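Local coordinates for protein cysteine protease-like VirA (Shigella flexneri, PDB 3EB8) that acts as a secreted virulence effector that promotes bacterial entry into epithelial cells and spread between them, although its reported tubulin protease activity is disputed, at residues Q224-F236 with Y325-L338. Numbering follows the deposited sequence.
Sequences QDPAFISALTSAF and YLVHAGTLPSSEGL
Pro333 lays its ring over the hydroxyl of Ser230, flanked by Pro226 and Ile229, whose CG2 lies 4.0 Å from Pro333 CB. A rigid ring with no N-H suits this place: Pro333 N sits 3.0 Å from Ser230 OG, but offers it no hydrogen. Ser230 instead turns OG back along its own helix (chi1 -69°) to donate to Pro226 O at 2.8 Å. Pro226 O thus takes two donors, Ser230 OG and Ser230 N, from opposite faces of its plane, and the buried hydroxyl has its acceptor within the helix. One turn on, Ser234 OG and Tyr325 OH share a hydrogen bond of 2.9 Å, with the serine at the ring edge, near its plane. Leu338 straddles the two serines, CD2 against Ser230 CB and CD1 3.6 Å from Ser234 CB. Alanine's single methyl lets the helix backbone come close on the flank turned to the strand end: Ala231 CB meets Val327 CG2 at 3.7 Å, and Ala227 CB touches Ala329 O at 3.3 Å. Asp225 caps the helix through Ala227 N, its other carboxylate oxygen being bonded to Tyr300. Helix 226-234, within the region assigned to tubulin binding, packs against a mixed, here antiparallel, sheet, running roughly antiparallel (148°) to strand 325-327; the chain leaving that strand runs back along the helix before entering helix 335-341, completing a helix-on-sheet layer.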
ATOM      1  N   GLN A 224      11.906   8.066  18.001  1.00 51.40           N
ATOM      2  CA  GLN A 224      11.714   8.042  19.437  1.00 52.40           C
ATOM      3  C   GLN A 224      10.226   7.938  19.767  1.00 51.61           C
ATOM      4  O   GLN A 224       9.850   7.846  20.924  1.00 52.40           O
ATOM      5  CB  GLN A 224      12.287   9.303  20.088  1.00 54.42           C
ATOM      6  CG  GLN A 224      13.786   9.457  19.905  1.00 58.26           C
ATOM      7  CD  GLN A 224      14.293  10.713  20.561  1.00 63.98           C
ATOM      8  OE1 GLN A 224      14.495  11.743  19.900  1.00 58.64           O
ATOM      9  NE2 GLN A 224      14.466  10.657  21.880  1.00 59.48           N
ATOM     10  N   ASP A 225       9.375   7.978  18.752  1.00 50.30           N
ATOM     11  CA  ASP A 225       7.957   7.864  19.005  1.00 51.77           C
ATOM     12  C   ASP A 225       7.535   6.394  18.884  1.00 48.57           C
ATOM     13  O   ASP A 225       7.531   5.832  17.797  1.00 47.53           O
ATOM     14  CB  ASP A 225       7.170   8.768  18.049  1.00 49.33           C
ATOM     15  CG  ASP A 225       5.688   8.720  18.291  1.00 61.77           C
ATOM     16  OD1 ASP A 225       5.230   7.903  19.123  1.00 55.60           O
ATOM     17  OD2 ASP A 225       4.976   9.503  17.644  1.00 58.61           O
ATOM     18  N   PRO A 226       7.167   5.767  20.015  1.00 49.04           N
ATOM     19  CA  PRO A 226       6.815   4.347  19.992  1.00 48.39           C
ATOM     20  C   PRO A 226       5.635   4.089  19.065  1.00 47.22           C
ATOM     21  O   PRO A 226       5.522   3.016  18.497  1.00 46.61           O
ATOM     22  CB  PRO A 226       6.434   4.046  21.439  1.00 49.49           C
ATOM     23  CG  PRO A 226       7.019   5.159  22.239  1.00 56.76           C
ATOM     24  CD  PRO A 226       6.967   6.361  21.345  1.00 50.48           C
ATOM     25  N   ALA A 227       4.768   5.067  18.890  1.00 47.16           N
ATOM     26  CA  ALA A 227       3.649   4.858  18.001  1.00 46.30           C
ATOM     27  C   ALA A 227       4.164   4.757  16.571  1.00 45.52           C
ATOM     28  O   ALA A 227       3.656   3.981  15.776  1.00 45.05           O
ATOM     29  CB  ALA A 227       2.622   5.974  18.136  1.00 46.70           C
ATOM     30  N   PHE A 228       5.194   5.538  16.258  1.00 45.80           N
ATOM     31  CA  PHE A 228       5.809   5.458  14.950  1.00 45.34           C
ATOM     32  C   PHE A 228       6.519   4.108  14.739  1.00 45.09           C
ATOM     33  O   PHE A 228       6.375   3.476  13.694  1.00 44.64           O
ATOM     34  CB  PHE A 228       6.784   6.610  14.692  1.00 46.01           C
ATOM     35  CG  PHE A 228       7.483   6.485  13.376  1.00 48.12           C
ATOM     36  CD1 PHE A 228       6.839   6.851  12.201  1.00 45.51           C
ATOM     37  CD2 PHE A 228       8.748   5.911  13.300  1.00 46.03           C
ATOM     38  CE1 PHE A 228       7.464   6.679  10.965  1.00 45.94           C
ATOM     39  CE2 PHE A 228       9.383   5.747  12.073  1.00 46.02           C
ATOM     40  CZ  PHE A 228       8.745   6.126  10.899  1.00 45.77           C
ATOM     41  N   ILE A 229       7.289   3.673  15.730  1.00 45.66           N
ATOM     42  CA  ILE A 229       7.951   2.377  15.625  1.00 45.77           C
ATOM     43  C   ILE A 229       6.903   1.293  15.392  1.00 45.37           C
ATOM     44  O   ILE A 229       7.075   0.399  14.564  1.00 45.61           O
ATOM     45  CB  ILE A 229       8.753   2.049  16.900  1.00 46.74           C
ATOM     46  CG1 ILE A 229       9.825   3.119  17.138  1.00 47.47           C
ATOM     47  CG2 ILE A 229       9.351   0.649  16.806  1.00 47.12           C
ATOM     48  CD1 ILE A 229      10.708   3.396  15.911  1.00 47.35           C
ATOM     49  N   SER A 230       5.801   1.419  16.118  1.00 45.51           N
ATOM     50  CA  SER A 230       4.699   0.483  16.036  1.00 45.25           C
ATOM     51  C   SER A 230       4.099   0.505  14.643  1.00 51.50           C
ATOM     52  O   SER A 230       3.801  -0.549  14.084  1.00 44.82           O
ATOM     53  CB  SER A 230       3.637   0.823  17.094  1.00 53.87           C
ATOM     54  OG  SER A 230       4.112   0.573  18.410  1.00 46.40           O
ATOM     55  N   ALA A 231       3.939   1.705  14.083  1.00 44.29           N
ATOM     56  CA  ALA A 231       3.359   1.867  12.747  1.00 44.02           C
ATOM     57  C   ALA A 231       4.257   1.273  11.655  1.00 49.93           C
ATOM     58  O   ALA A 231       3.795   0.531  10.779  1.00 49.81           O
ATOM     59  CB  ALA A 231       3.099   3.322  12.461  1.00 43.92           C
ATOM     60  N   LEU A 232       5.541   1.619  11.710  1.00 45.94           N
ATOM     61  CA  LEU A 232       6.534   1.085  10.783  1.00 44.50           C
ATOM     62  C   LEU A 232       6.630  -0.451  10.827  1.00 44.97           C
ATOM     63  O   LEU A 232       6.577  -1.125   9.787  1.00 45.35           O
ATOM     64  CB  LEU A 232       7.898   1.690  11.094  1.00 44.81           C
ATOM     65  CG  LEU A 232       9.120   1.152  10.344  1.00 45.39           C
ATOM     66  CD1 LEU A 232       8.970   1.315   8.823  1.00 45.50           C
ATOM     67  CD2 LEU A 232      10.386   1.836  10.847  1.00 45.89           C
ATOM     68  N   THR A 233       6.774  -1.008  12.030  1.00 45.23           N
ATOM     69  CA  THR A 233       6.974  -2.454  12.158  1.00 46.04           C
ATOM     70  C   THR A 233       5.708  -3.227  11.825  1.00 46.24           C
ATOM     71  O   THR A 233       5.751  -4.235  11.145  1.00 47.04           O
ATOM     72  CB  THR A 233       7.527  -2.871  13.553  1.00 46.64           C
ATOM     73  OG1 THR A 233       6.617  -2.486  14.592  1.00 46.37           O
ATOM     74  CG2 THR A 233       8.880  -2.213  13.803  1.00 46.81           C
ATOM     75  N   SER A 234       4.570  -2.727  12.274  1.00 45.75           N
ATOM     76  CA  SER A 234       3.323  -3.423  12.019  1.00 46.15           C
ATOM     77  C   SER A 234       3.085  -3.627  10.529  1.00 47.61           C
ATOM     78  O   SER A 234       2.411  -4.589  10.137  1.00 49.98           O
ATOM     79  CB  SER A 234       2.152  -2.656  12.620  1.00 45.67           C
ATOM     80  OG  SER A 234       1.848  -1.506  11.861  1.00 45.01           O
ATOM     81  N   ALA A 235       3.622  -2.717   9.714  1.00 45.89           N
ATOM     82  CA  ALA A 235       3.376  -2.714   8.272  1.00 46.28           C
ATOM     83  C   ALA A 235       3.913  -3.967   7.585  1.00 47.49           C
ATOM     84  O   ALA A 235       3.492  -4.301   6.483  1.00 48.29           O
ATOM     85  CB  ALA A 235       3.961  -1.452   7.604  1.00 45.75           C
ATOM     86  N   PHE A 236       4.846  -4.647   8.247  1.00 47.88           N
ATOM     87  CA  PHE A 236       5.494  -5.825   7.679  1.00 49.31           C
ATOM     88  C   PHE A 236       4.840  -7.156   8.110  1.00 50.58           C
ATOM     89  O   PHE A 236       5.198  -8.208   7.594  1.00 52.15           O
ATOM     90  CB  PHE A 236       6.998  -5.838   8.009  1.00 49.47           C
ATOM     91  CG  PHE A 236       7.786  -4.746   7.334  1.00 48.86           C
ATOM     92  CD1 PHE A 236       7.857  -3.477   7.887  1.00 47.62           C
ATOM     93  CD2 PHE A 236       8.467  -4.993   6.144  1.00 49.85           C
ATOM     94  CE1 PHE A 236       8.587  -2.472   7.260  1.00 47.38           C
ATOM     95  CE2 PHE A 236       9.197  -3.988   5.515  1.00 49.55           C
ATOM     96  CZ  PHE A 236       9.260  -2.729   6.074  1.00 48.32           C
ATOM     97  N   TYR A 325      -4.432   1.727   7.560  1.00 45.58           N
ATOM     98  CA  TYR A 325      -4.952   1.841   8.903  1.00 45.76           C
ATOM     99  C   TYR A 325      -4.305   2.998   9.669  1.00 47.78           C
ATOM    100  O   TYR A 325      -3.272   3.554   9.260  1.00 46.43           O
ATOM    101  CB  TYR A 325      -4.698   0.551   9.667  1.00 45.77           C
ATOM    102  CG  TYR A 325      -3.274   0.092   9.591  1.00 45.14           C
ATOM    103  CD1 TYR A 325      -2.358   0.435  10.558  1.00 44.66           C
ATOM    104  CD2 TYR A 325      -2.844  -0.688   8.539  1.00 45.07           C
ATOM    105  CE1 TYR A 325      -1.051  -0.003  10.477  1.00 44.18           C
ATOM    106  CE2 TYR A 325      -1.548  -1.121   8.442  1.00 44.58           C
ATOM    107  CZ  TYR A 325      -0.653  -0.787   9.404  1.00 46.65           C
ATOM    108  OH  TYR A 325       0.641  -1.249   9.292  1.00 43.75           O
ATOM    109  N   LEU A 326      -4.914   3.318  10.808  1.00 45.52           N
ATOM    110  CA  LEU A 326      -4.426   4.332  11.730  1.00 54.10           C
ATOM    111  C   LEU A 326      -3.743   3.673  12.928  1.00 44.85           C
ATOM    112  O   LEU A 326      -4.256   2.708  13.494  1.00 74.50           O
ATOM    113  CB  LEU A 326      -5.623   5.116  12.256  1.00 50.22           C
ATOM    114  CG  LEU A 326      -5.623   6.631  12.193  1.00 64.54           C
ATOM    115  CD1 LEU A 326      -5.520   7.086  10.742  1.00 55.57           C
ATOM    116  CD2 LEU A 326      -6.913   7.117  12.816  1.00 52.94           C
ATOM    117  N   VAL A 327      -2.595   4.203  13.324  1.00 46.32           N
ATOM    118  CA  VAL A 327      -1.969   3.803  14.572  1.00 44.02           C
ATOM    119  C   VAL A 327      -2.023   4.958  15.565  1.00 48.05           C
ATOM    120  O   VAL A 327      -1.414   6.011  15.330  1.00 43.63           O
ATOM    121  CB  VAL A 327      -0.501   3.405  14.377  1.00 43.49           C
ATOM    122  CG1 VAL A 327       0.075   2.927  15.713  1.00 43.30           C
ATOM    123  CG2 VAL A 327      -0.370   2.342  13.290  1.00 43.58           C
ATOM    124  N   HIS A 328      -2.749   4.758  16.668  1.00 55.19           N
ATOM    125  CA  HIS A 328      -2.975   5.803  17.669  1.00 58.26           C
ATOM    126  C   HIS A 328      -1.694   6.170  18.448  1.00 51.84           C
ATOM    127  O   HIS A 328      -0.757   5.376  18.560  1.00 57.95           O
ATOM    128  CB  HIS A 328      -4.131   5.404  18.618  1.00 55.75           C
ATOM    129  CG  HIS A 328      -3.730   4.461  19.715  1.00 49.97           C
ATOM    130  ND1 HIS A 328      -4.015   3.110  19.685  1.00 62.04           N
ATOM    131  CD2 HIS A 328      -3.054   4.673  20.871  1.00 50.95           C
ATOM    132  CE1 HIS A 328      -3.530   2.530  20.770  1.00 51.86           C
ATOM    133  NE2 HIS A 328      -2.938   3.456  21.504  1.00 59.03           N
ATOM    134  N   ALA A 329      -1.679   7.373  19.001  1.00 46.66           N
ATOM    135  CA  ALA A 329      -0.497   7.947  19.660  1.00 50.86           C
ATOM    136  C   ALA A 329       0.178   7.125  20.762  1.00 49.66           C
ATOM    137  O   ALA A 329       1.403   7.154  20.919  1.00 60.24           O
ATOM    138  CB  ALA A 329      -0.838   9.315  20.197  1.00 56.61           C
ATOM    139  N   GLY A 330      -0.595   6.422  21.569  1.00 43.12           N
ATOM    140  CA  GLY A 330       0.049   5.686  22.648  1.00 51.01           C
ATOM    141  C   GLY A 330       0.426   4.233  22.367  1.00 51.91           C
ATOM    142  O   GLY A 330       0.678   3.473  23.314  1.00 45.11           O
ATOM    143  N   THR A 331       0.464   3.830  21.095  1.00 43.09           N
ATOM    144  CA  THR A 331       0.654   2.410  20.788  1.00 43.28           C
ATOM    145  C   THR A 331       2.041   1.920  21.168  1.00 45.32           C
ATOM    146  O   THR A 331       3.044   2.542  20.816  1.00 50.67           O
ATOM    147  CB  THR A 331       0.459   2.072  19.280  1.00 47.89           C
ATOM    148  OG1 THR A 331      -0.829   2.502  18.833  1.00 48.73           O
ATOM    149  CG2 THR A 331       0.571   0.564  19.070  1.00 45.68           C
ATOM    150  N   LEU A 332       2.097   0.792  21.864  1.00 47.78           N
ATOM    151  CA  LEU A 332       3.375   0.192  22.231  1.00 52.54           C
ATOM    152  C   LEU A 332       3.829  -0.828  21.191  1.00 54.98           C
ATOM    153  O   LEU A 332       3.025  -1.620  20.706  1.00 49.55           O
ATOM    154  CB  LEU A 332       3.297  -0.448  23.621  1.00 57.48           C
ATOM    155  CG  LEU A 332       2.947   0.537  24.745  1.00 61.92           C
ATOM    156  CD1 LEU A 332       2.807  -0.207  26.060  1.00 48.88           C
ATOM    157  CD2 LEU A 332       3.972   1.676  24.838  1.00 55.21           C
ATOM    158  N   PRO A 333       5.125  -0.801  20.843  1.00 42.57           N
ATOM    159  CA  PRO A 333       5.693  -1.698  19.845  1.00 49.09           C
ATOM    160  C   PRO A 333       5.793  -3.135  20.372  1.00 52.28           C
ATOM    161  O   PRO A 333       6.870  -3.572  20.750  1.00 43.94           O
ATOM    162  CB  PRO A 333       7.098  -1.117  19.604  1.00 43.79           C
ATOM    163  CG  PRO A 333       7.133   0.175  20.282  1.00 56.18           C
ATOM    164  CD  PRO A 333       6.131   0.126  21.376  1.00 58.80           C
ATOM    165  N   SER A 334       4.668  -3.839  20.406  1.00 44.62           N
ATOM    166  CA  SER A 334       4.633  -5.251  20.731  1.00 48.82           C
ATOM    167  C   SER A 334       3.437  -5.871  20.029  1.00 50.56           C
ATOM    168  O   SER A 334       2.537  -5.172  19.578  1.00 63.93           O
ATOM    169  CB  SER A 334       4.500  -5.471  22.245  1.00 49.81           C
ATOM    170  OG  SER A 334       3.186  -5.168  22.695  1.00 47.87           O
ATOM    171  N   SER A 335       3.429  -7.189  19.949  1.00 45.40           N
ATOM    172  CA  SER A 335       2.305  -7.909  19.389  1.00 46.14           C
ATOM    173  C   SER A 335       0.992  -7.611  20.134  1.00 61.50           C
ATOM    174  O   SER A 335      -0.056  -7.511  19.517  1.00 53.20           O
ATOM    175  CB  SER A 335       2.620  -9.402  19.402  1.00 59.18           C
ATOM    176  OG  SER A 335       3.929  -9.585  18.893  1.00 59.04           O
ATOM    177  N   GLU A 336       1.043  -7.479  21.457  1.00 47.01           N
ATOM    178  CA  GLU A 336      -0.150  -7.049  22.202  1.00 61.37           C
ATOM    179  C   GLU A 336      -0.565  -5.628  21.805  1.00 46.98           C
ATOM    180  O   GLU A 336      -1.717  -5.394  21.469  1.00 59.38           O
ATOM    181  CB  GLU A 336       0.027  -7.149  23.739  1.00 47.99           C
ATOM    182  CG  GLU A 336      -1.192  -6.609  24.512  1.00 48.62           C
ATOM    183  CD  GLU A 336      -1.142  -6.857  25.997  1.00 67.18           C
ATOM    184  OE1 GLU A 336      -1.884  -6.174  26.751  1.00 64.22           O
ATOM    185  OE2 GLU A 336      -0.375  -7.746  26.413  1.00 72.32           O
ATOM    186  N   GLY A 337       0.377  -4.691  21.860  1.00 52.19           N
ATOM    187  CA  GLY A 337       0.124  -3.319  21.439  1.00 45.44           C
ATOM    188  C   GLY A 337      -0.494  -3.227  20.042  1.00 45.48           C
ATOM    189  O   GLY A 337      -1.488  -2.525  19.834  1.00 52.15           O
ATOM    190  N   LEU A 338       0.091  -3.959  19.096  1.00 45.33           N
ATOM    191  CA  LEU A 338      -0.333  -3.942  17.693  1.00 45.32           C
ATOM    192  C   LEU A 338      -1.745  -4.540  17.451  1.00 51.45           C
ATOM    193  O   LEU A 338      -2.610  -3.874  16.896  1.00 48.83           O
ATOM    194  CB  LEU A 338       0.721  -4.626  16.800  1.00 44.96           C
ATOM    195  CG  LEU A 338       2.117  -3.988  16.740  1.00 44.13           C
ATOM    196  CD1 LEU A 338       2.988  -4.509  15.580  1.00 43.86           C
ATOM    197  CD2 LEU A 338       1.982  -2.487  16.661  1.00 47.39           C
TER